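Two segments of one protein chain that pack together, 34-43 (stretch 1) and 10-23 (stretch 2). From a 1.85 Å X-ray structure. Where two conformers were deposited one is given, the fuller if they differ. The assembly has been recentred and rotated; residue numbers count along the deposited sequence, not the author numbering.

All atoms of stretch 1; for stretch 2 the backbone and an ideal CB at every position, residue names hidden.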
ATOM      1  N   LYS A  34      -3.739  -3.203 -24.869  1.00 21.99           N
ATOM      2  CA  LYS A  34      -2.902  -4.082 -25.698  1.00 23.62           C
ATOM      3  C   LYS A  34      -2.368  -5.286 -24.902  1.00 22.42           C
ATOM      4  O   LYS A  34      -2.302  -6.387 -25.425  1.00 23.16           O
ATOM      5  CB  LYS A  34      -1.728  -3.294 -26.276  1.00 25.81           C
ATOM      6  CG  LYS A  34      -0.798  -4.116 -27.130  1.00 30.91           C
ATOM      7  CD  LYS A  34      -1.492  -4.666 -28.367  1.00 33.10           C
ATOM      8  CE  LYS A  34      -0.480  -5.150 -29.396  1.00 36.15           C
ATOM      9  NZ  LYS A  34      -1.200  -5.640 -30.577  1.00 36.93           N
ATOM     10  N   ASP A  35      -1.975  -5.065 -23.654  1.00 21.07           N
ATOM     11  CA  ASP A  35      -1.566  -6.179 -22.794  1.00 21.40           C
ATOM     12  C   ASP A  35      -2.664  -7.241 -22.681  1.00 20.39           C
ATOM     13  O   ASP A  35      -2.374  -8.458 -22.669  1.00 21.02           O
ATOM     14  CB  ASP A  35      -1.201  -5.703 -21.392  1.00 19.96           C
ATOM     15  CG  ASP A  35       0.066  -4.879 -21.358  1.00 23.98           C
ATOM     16  OD1 ASP A  35       0.990  -5.161 -22.148  1.00 23.74           O
ATOM     17  OD2 ASP A  35       0.131  -3.951 -20.519  1.00 24.30           O
ATOM     18  N   ILE A  36      -3.911  -6.790 -22.544  1.00 18.54           N
ATOM     19  CA  ILE A  36      -5.048  -7.708 -22.380  1.00 18.44           C
ATOM     20  C   ILE A  36      -5.282  -8.472 -23.677  1.00 19.09           C
ATOM     21  O   ILE A  36      -5.450  -9.690 -23.660  1.00 18.66           O
ATOM     22  CB  ILE A  36      -6.355  -6.973 -22.001  1.00 18.39           C
ATOM     23  CG1 ILE A  36      -6.213  -6.305 -20.636  1.00 18.22           C
ATOM     24  CG2 ILE A  36      -7.536  -7.935 -21.997  1.00 17.82           C
ATOM     25  CD1 ILE A  36      -7.450  -5.540 -20.225  1.00 20.82           C
ATOM     26  N   ALA A  37      -5.298  -7.747 -24.786  1.00 19.14           N
ATOM     27  CA  ALA A  37      -5.503  -8.333 -26.108  1.00 20.35           C
ATOM     28  C   ALA A  37      -4.487  -9.445 -26.391  1.00 21.19           C
ATOM     29  O   ALA A  37      -4.836 -10.525 -26.904  1.00 21.43           O
ATOM     30  CB  ALA A  37      -5.398  -7.262 -27.172  1.00 21.78           C
ATOM     31  N   THR A  38      -3.231  -9.171 -26.060  1.00 20.79           N
ATOM     32  CA  THR A  38      -2.155 -10.132 -26.274  1.00 21.75           C
ATOM     33  C   THR A  38      -2.356 -11.336 -25.359  1.00 20.25           C
ATOM     34  O   THR A  38      -2.181 -12.464 -25.783  1.00 21.72           O
ATOM     35  CB  THR A  38      -0.782  -9.476 -25.992  1.00 22.81           C
ATOM     36  OG1 THR A  38      -0.534  -8.477 -26.988  1.00 23.64           O
ATOM     37  CG2 THR A  38       0.366 -10.498 -26.022  1.00 24.49           C
ATOM     38  N   ALA A  39      -2.775 -11.089 -24.118  1.00 19.28           N
ATOM     39  CA  ALA A  39      -2.853 -12.163 -23.108  1.00 19.55           C
ATOM     40  C   ALA A  39      -3.898 -13.213 -23.470  1.00 19.66           C
ATOM     41  O   ALA A  39      -3.649 -14.411 -23.293  1.00 20.76           O
ATOM     42  CB  ALA A  39      -3.135 -11.578 -21.709  1.00 17.93           C
ATOM     43  N   ILE A  40      -5.057 -12.762 -23.960  1.00 19.08           N
ATOM     44  CA  ILE A  40      -6.184 -13.655 -24.245  1.00 19.57           C
ATOM     45  C   ILE A  40      -6.529 -13.743 -25.737  1.00 20.38           C
ATOM     46  O   ILE A  40      -7.564 -14.306 -26.122  1.00 20.37           O
ATOM     47  CB  ILE A  40      -7.419 -13.305 -23.372  1.00 19.09           C
ATOM     48  CG1 ILE A  40      -7.932 -11.883 -23.645  1.00 19.97           C
ATOM     49  CG2 ILE A  40      -7.061 -13.470 -21.875  1.00 18.41           C
ATOM     50  CD1 ILE A  40      -9.334 -11.587 -23.062  1.00 20.93           C
ATOM     51  N   ASN A  41      -5.644 -13.201 -26.573  1.00 20.67           N
ATOM     52  CA  ASN A  41      -5.731 -13.322 -28.019  1.00 22.42           C
ATOM     53  C   ASN A  41      -7.069 -12.858 -28.606  1.00 22.15           C
ATOM     54  O   ASN A  41      -7.713 -13.593 -29.340  1.00 22.62           O
ATOM     55  CB  ASN A  41      -5.382 -14.760 -28.456  1.00 23.84           C
ATOM     56  CG  ASN A  41      -3.937 -15.128 -28.149  1.00 27.48           C
ATOM     57  OD1 ASN A  41      -3.063 -14.243 -28.038  1.00 31.66           O
ATOM     58  ND2 ASN A  41      -3.658 -16.439 -28.029  1.00 26.40           N
ATOM     59  N   ILE A  42      -7.459 -11.632 -28.266  1.00 21.81           N
ATOM     60  CA  ILE A  42      -8.591 -10.920 -28.904  1.00 22.35           C
ATOM     61  C   ILE A  42      -8.069  -9.605 -29.490  1.00 23.44           C
ATOM     62  O   ILE A  42      -6.959  -9.183 -29.192  1.00 23.73           O
ATOM     63  CB  ILE A  42      -9.771 -10.641 -27.899  1.00 21.48           C
ATOM     64  CG1 ILE A  42      -9.309  -9.707 -26.771  1.00 21.59           C
ATOM     65  CG2 ILE A  42     -10.338 -11.977 -27.366  1.00 23.83           C
ATOM     66  CD1 ILE A  42     -10.358  -9.347 -25.725  1.00 20.91           C
ATOM     67  N   LYS A  43      -8.862  -8.970 -30.351  1.00 29.02           N
ATOM     68  CA  LYS A  43      -8.468  -7.689 -30.954  1.00 30.20           C
ATOM     69  C   LYS A  43      -8.565  -6.588 -29.910  1.00 28.75           C
ATOM     70  O   LYS A  43      -9.487  -6.602 -29.095  1.00 26.24           O
ATOM     71  CB  LYS A  43      -9.359  -7.375 -32.146  1.00 33.45           C
ATOM     72  CG  LYS A  43      -9.278  -8.419 -33.265  1.00 37.29           C
ATOM     73  CD  LYS A  43     -10.317  -8.191 -34.370  1.00 41.93           C
ATOM     74  CE  LYS A  43     -10.390  -9.391 -35.304  1.00 46.50           C
ATOM     75  NZ  LYS A  43     -11.341  -9.201 -36.428  1.00 52.45           N
ATOM     76  N   UNK A  10     -17.715 -15.330 -21.425  1.00 24.73           N
ATOM     77  CA  UNK A  10     -17.863 -14.409 -22.553  1.00 25.93           C
ATOM     78  C   UNK A  10     -16.702 -13.403 -22.613  1.00 25.36           C
ATOM     79  O   UNK A  10     -15.863 -13.342 -21.702  1.00 23.93           O
ATOM     80  CB  UNK A  10     -19.196 -13.666 -22.452  1.00 25.93           C
ATOM     81  N   UNK A  11     -16.638 -12.645 -23.699  1.00 26.31           N
ATOM     82  CA  UNK A  11     -15.503 -11.767 -23.935  1.00 26.05           C
ATOM     83  C   UNK A  11     -15.341 -10.730 -22.812  1.00 25.17           C
ATOM     84  O   UNK A  11     -14.230 -10.535 -22.314  1.00 24.64           O
ATOM     85  CB  UNK A  11     -15.664 -11.062 -25.283  1.00 26.05           C
ATOM     86  N   UNK A  12     -16.446 -10.137 -22.400  1.00 26.79           N
ATOM     87  CA  UNK A  12     -16.459  -9.138 -21.327  1.00 28.24           C
ATOM     88  C   UNK A  12     -15.877  -9.706 -20.033  1.00 26.82           C
ATOM     89  O   UNK A  12     -15.031  -9.068 -19.394  1.00 25.22           O
ATOM     90  CB  UNK A  12     -17.885  -8.639 -21.083  1.00 28.24           C
ATOM     91  N   UNK A  13     -16.335 -10.895 -19.664  1.00 26.21           N
ATOM     92  CA  UNK A  13     -15.874 -11.530 -18.437  1.00 27.41           C
ATOM     93  C   UNK A  13     -14.392 -11.871 -18.512  1.00 25.00           C
ATOM     94  O   UNK A  13     -13.665 -11.686 -17.542  1.00 24.88           O
ATOM     95  CB  UNK A  13     -16.690 -12.793 -18.155  1.00 27.41           C
ATOM     96  N   UNK A  14     -13.923 -12.351 -19.657  0.55 17.79           N
ATOM     97  CA  UNK A  14     -12.499 -12.694 -19.757  0.55 17.53           C
ATOM     98  C   UNK A  14     -11.630 -11.434 -19.685  0.55 16.71           C
ATOM     99  O   UNK A  14     -10.514 -11.460 -19.129  0.55 16.60           O
ATOM    100  CB  UNK A  14     -12.222 -13.451 -21.057  0.55 17.53           C
ATOM    101  N   UNK A  15     -12.139 -10.323 -20.221  1.00 16.70           N
ATOM    102  CA  UNK A  15     -11.416  -9.044 -20.157  1.00 15.80           C
ATOM    103  C   UNK A  15     -11.328  -8.601 -18.707  1.00 15.70           C
ATOM    104  O   UNK A  15     -10.257  -8.242 -18.212  1.00 14.94           O
ATOM    105  CB  UNK A  15     -12.102  -7.973 -21.007  1.00 15.80           C
ATOM    106  N   UNK A  16     -12.458  -8.649 -18.014  1.00 16.42           N
ATOM    107  CA  UNK A  16     -12.486  -8.262 -16.615  1.00 16.09           C
ATOM    108  C   UNK A  16     -11.516  -9.119 -15.778  1.00 16.16           C
ATOM    109  O   UNK A  16     -10.753  -8.585 -14.965  1.00 14.42           O
ATOM    110  CB  UNK A  16     -13.910  -8.383 -16.069  1.00 16.09           C
ATOM    111  N   UNK A  17     -11.527 -10.425 -16.014  1.00 15.97           N
ATOM    112  CA  UNK A  17     -10.694 -11.331 -15.197  1.00 17.36           C
ATOM    113  C   UNK A  17      -9.187 -11.087 -15.390  1.00 16.67           C
ATOM    114  O   UNK A  17      -8.413 -11.077 -14.403  1.00 16.32           O
ATOM    115  CB  UNK A  17     -11.021 -12.785 -15.542  1.00 17.36           C
ATOM    116  N   UNK A  18      -8.761 -10.867 -16.633  0.68 17.04           N
ATOM    117  CA  UNK A  18      -7.328 -10.602 -16.881  0.68 17.01           C
ATOM    118  C   UNK A  18      -6.962  -9.196 -16.417  0.68 15.91           C
ATOM    119  O   UNK A  18      -5.895  -9.001 -15.846  0.68 15.32           O
ATOM    120  CB  UNK A  18      -6.993 -10.768 -18.364  0.68 17.01           C
ATOM    121  N   UNK A  19      -7.861  -8.220 -16.599  1.00 15.42           N
ATOM    122  CA  UNK A  19      -7.586  -6.851 -16.149  1.00 14.70           C
ATOM    123  C   UNK A  19      -7.383  -6.824 -14.639  1.00 14.31           C
ATOM    124  O   UNK A  19      -6.435  -6.200 -14.110  1.00 13.80           O
ATOM    125  CB  UNK A  19      -8.724  -5.910 -16.548  1.00 14.70           C
ATOM    126  N   UNK A  20      -8.269  -7.530 -13.945  1.00 14.30           N
ATOM    127  CA  UNK A  20      -8.180  -7.673 -12.507  1.00 14.92           C
ATOM    128  C   UNK A  20      -6.801  -8.222 -12.091  1.00 14.25           C
ATOM    129  O   UNK A  20      -6.164  -7.698 -11.182  1.00 13.89           O
ATOM    130  CB  UNK A  20      -9.297  -8.589 -12.003  1.00 14.92           C
ATOM    131  N   UNK A  21      -6.372  -9.274 -12.767  1.00 14.24           N
ATOM    132  CA  UNK A  21      -5.099  -9.907 -12.524  1.00 14.56           C
ATOM    133  C   UNK A  21      -3.939  -8.959 -12.783  1.00 14.35           C
ATOM    134  O   UNK A  21      -3.041  -8.836 -11.937  1.00 13.90           O
ATOM    135  CB  UNK A  21      -4.962 -11.159 -13.393  1.00 14.56           C
ATOM    136  N   UNK A  22      -3.967  -8.271 -13.928  1.00 14.24           N
ATOM    137  CA  UNK A  22      -2.902  -7.325 -14.268  1.00 14.83           C
ATOM    138  C   UNK A  22      -2.806  -6.181 -13.257  1.00 15.34           C
ATOM    139  O   UNK A  22      -1.693  -5.791 -12.869  1.00 17.29           O
ATOM    140  CB  UNK A  22      -3.134  -6.758 -15.670  1.00 14.83           C
ATOM    141  N   UNK A  23      -3.952  -5.661 -12.823  1.00 15.15           N
ATOM    142  CA  UNK A  23      -3.982  -4.550 -11.870  1.00 14.81           C
ATOM    143  C   UNK A  23      -3.417  -5.025 -10.532  1.00 14.47           C
ATOM    144  O   UNK A  23      -2.546  -4.346  -9.936  1.00 14.23           O
ATOM    145  CB  UNK A  23      -5.404  -4.011 -11.698  1.00 14.81           C
TER

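Position 10 precedes the helix, with phi/psi of -73/171, and lies far from stretch 1. A short polar residue able to cap the helix would suit: Ser, Thr, Asp or Asn. It is Asn-10, whose OD1 accepts from the backbone N of position 13 at 2.9 Å.

Position 11 opens the helix. Its CA-to-CB bond points sideways, and the ideal CB has nothing of stretch 1 within 5.5 Å. Ile-42 is the nearest side chain, so a small or medium residue with some apolar surface fits. It is Thr-11; its CG2 lies 4.1 Å from Ile-42 CD1.

Positions 12 and 13 are out of reach of stretch 1, and polar residues would serve. They are Lys-12 and Glu-13.

Position 14 points toward stretch 1. The ideal CB is 4.0 Å from Ile-40 CD1, and the carbonyl O of Ile-40 offers an acceptor farther out. A long side chain with an apolar stem and a donor at its end would suit; Lys, Gln or Arg qualify. It is Arg-14, modelled in two conformers, one given here. Ile-40 CB lies over one face of the guanidinium, and Ile-42 CG2 sits at its edge. A water accepts from Arg-14 NH1 at 2.7 Å and donates to Ile-40 O at 2.8 Å, bridging the stretches.

Position 15 points sideways, but Ile-36, Ile-40 and Ile-42 all come within 5.2 Å of its ideal CB. Leu, Ile, Val or Met would suit. It is Ile-15. Its CG1 lies 3.8 Å from Ile-42 CD1, and its CG2 is 4.1 Å from Ile-36 CD1.

Position 16 points away and position 17 is out of reach, so stretch 1 sets little limit on either. They are Leu-16 and Ala-17.

Position 18 points toward Ile-36, Ala-39 and Ile-40. The CA atoms of 18 and Ile-36 are only 6.6 Å apart, which favours a compact apolar residue such as Ala, Val or Ile. It is Val-18, also with two conformers. In the one given, CG2 packs tightly against Ile-40 CG2 at 3.3 Å, and CG1 is 4.0 Å from Ala-39 CB.

Position 19 already has its ideal CB 3.9 Å from Ile-36 CD1. A small residue suits. Ala-19 makes this contact with its CB.

Positions 20 and 21 are out of reach, and many residues would do; they are Glu-20 and Ala-21.

Position 22 points toward stretch 1, but its ideal CB touches nothing there. A longer apolar residue, Leu or Met, could reach Ile-36. It is Leu-22; its CD1 lies 4.0 Å from Ile-36 CG1 and 4.2 Å from Asp-35 CB.

Position 23, out of reach and equally unrestricted by stretch 1, is Ile-23.

Stretch 2 10-23: NTKERILAVAEALI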
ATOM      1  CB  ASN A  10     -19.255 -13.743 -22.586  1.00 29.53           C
ATOM      2  CG  ASN A  10     -19.529 -12.783 -21.418  1.00 31.87           C
ATOM      3  OD1 ASN A  10     -18.633 -12.128 -20.869  1.00 30.87           O
ATOM      4  ND2 ASN A  10     -20.806 -12.684 -21.054  1.00 35.37           N
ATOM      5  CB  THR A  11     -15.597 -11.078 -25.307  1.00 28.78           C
ATOM      6  OG1 THR A  11     -15.725 -12.088 -26.316  1.00 30.60           O
ATOM      7  CG2 THR A  11     -14.335 -10.243 -25.564  1.00 28.31           C
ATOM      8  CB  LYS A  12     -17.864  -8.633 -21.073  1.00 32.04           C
ATOM      9  CG  LYS A  12     -17.936  -7.356 -20.261  1.00 36.48           C
ATOM     10  CD  LYS A  12     -19.349  -6.787 -20.239  1.00 42.63           C
ATOM     11  CE  LYS A  12     -19.376  -5.473 -19.483  1.00 48.25           C
ATOM     12  NZ  LYS A  12     -20.712  -4.842 -19.489  1.00 54.91           N
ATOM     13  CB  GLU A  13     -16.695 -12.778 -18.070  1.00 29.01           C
ATOM     14  CG  GLU A  13     -15.991 -13.586 -16.952  1.00 34.03           C
ATOM     15  CD  GLU A  13     -16.911 -14.455 -16.126  1.00 41.07           C
ATOM     16  OE1 GLU A  13     -17.985 -14.841 -16.626  1.00 43.79           O
ATOM     17  OE2 GLU A  13     -16.531 -14.761 -14.969  1.00 45.84           O
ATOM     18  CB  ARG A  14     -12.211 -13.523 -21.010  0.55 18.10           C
ATOM     19  CG  ARG A  14     -12.879 -14.882 -21.012  0.55 19.46           C
ATOM     20  CD  ARG A  14     -12.151 -15.898 -21.897  0.55 20.90           C
ATOM     21  NE  ARG A  14     -11.726 -15.354 -23.184  0.55 19.73           N
ATOM     22  CZ  ARG A  14     -10.805 -15.897 -23.984  0.55 20.68           C
ATOM     23  NH1 ARG A  14     -10.522 -15.308 -25.132  0.55 21.65           N
ATOM     24  NH2 ARG A  14     -10.164 -17.020 -23.649  0.55 21.94           N
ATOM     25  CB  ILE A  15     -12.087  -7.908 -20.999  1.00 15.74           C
ATOM     26  CG1 ILE A  15     -11.938  -8.181 -22.489  1.00 15.78           C
ATOM     27  CG2 ILE A  15     -11.450  -6.548 -20.621  1.00 14.13           C
ATOM     28  CD1 ILE A  15     -12.933  -7.419 -23.410  1.00 18.37           C
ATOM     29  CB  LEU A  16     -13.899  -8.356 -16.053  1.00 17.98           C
ATOM     30  CG  LEU A  16     -14.857  -7.261 -16.537  1.00 18.55           C
ATOM     31  CD1 LEU A  16     -16.321  -7.669 -16.246  1.00 20.37           C
ATOM     32  CD2 LEU A  16     -14.491  -5.918 -15.901  1.00 18.02           C
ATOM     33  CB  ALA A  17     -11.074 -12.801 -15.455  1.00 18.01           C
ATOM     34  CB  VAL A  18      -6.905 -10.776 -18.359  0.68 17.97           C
ATOM     35  CG1 VAL A  18      -5.350 -10.883 -18.453  0.68 17.67           C
ATOM     36  CG2 VAL A  18      -7.542 -11.976 -18.950  0.68 19.62           C
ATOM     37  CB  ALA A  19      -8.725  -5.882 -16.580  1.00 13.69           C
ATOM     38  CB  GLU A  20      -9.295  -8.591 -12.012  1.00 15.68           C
ATOM     39  CG  GLU A  20      -9.368  -8.742 -10.497  1.00 17.50           C
ATOM     40  CD  GLU A  20     -10.384  -9.808 -10.051  1.00 23.23           C
ATOM     41  OE1 GLU A  20     -10.286 -10.985 -10.478  1.00 24.09           O
ATOM     42  OE2 GLU A  20     -11.267  -9.467  -9.243  1.00 26.82           O
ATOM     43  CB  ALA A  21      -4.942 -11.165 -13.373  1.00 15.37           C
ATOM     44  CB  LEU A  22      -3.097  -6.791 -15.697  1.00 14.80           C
ATOM     45  CG  LEU A  22      -2.858  -7.866 -16.768  1.00 17.89           C
ATOM     46  CD1 LEU A  22      -3.236  -7.331 -18.147  1.00 17.98           C
ATOM     47  CD2 LEU A  22      -1.412  -8.372 -16.744  1.00 22.48           C
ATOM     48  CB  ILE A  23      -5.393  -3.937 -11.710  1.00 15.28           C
ATOM     49  CG1 ILE A  23      -5.804  -3.233 -13.020  1.00 14.67           C
ATOM     50  CG2 ILE A  23      -5.406  -2.958 -10.512  1.00 15.62           C
ATOM     51  CD1 ILE A  23      -7.331  -2.889 -13.089  1.00 13.71           C
TER
HETATM   52  O   HOH W   1      -8.954 -16.583 -26.994  1.00 23.65           O
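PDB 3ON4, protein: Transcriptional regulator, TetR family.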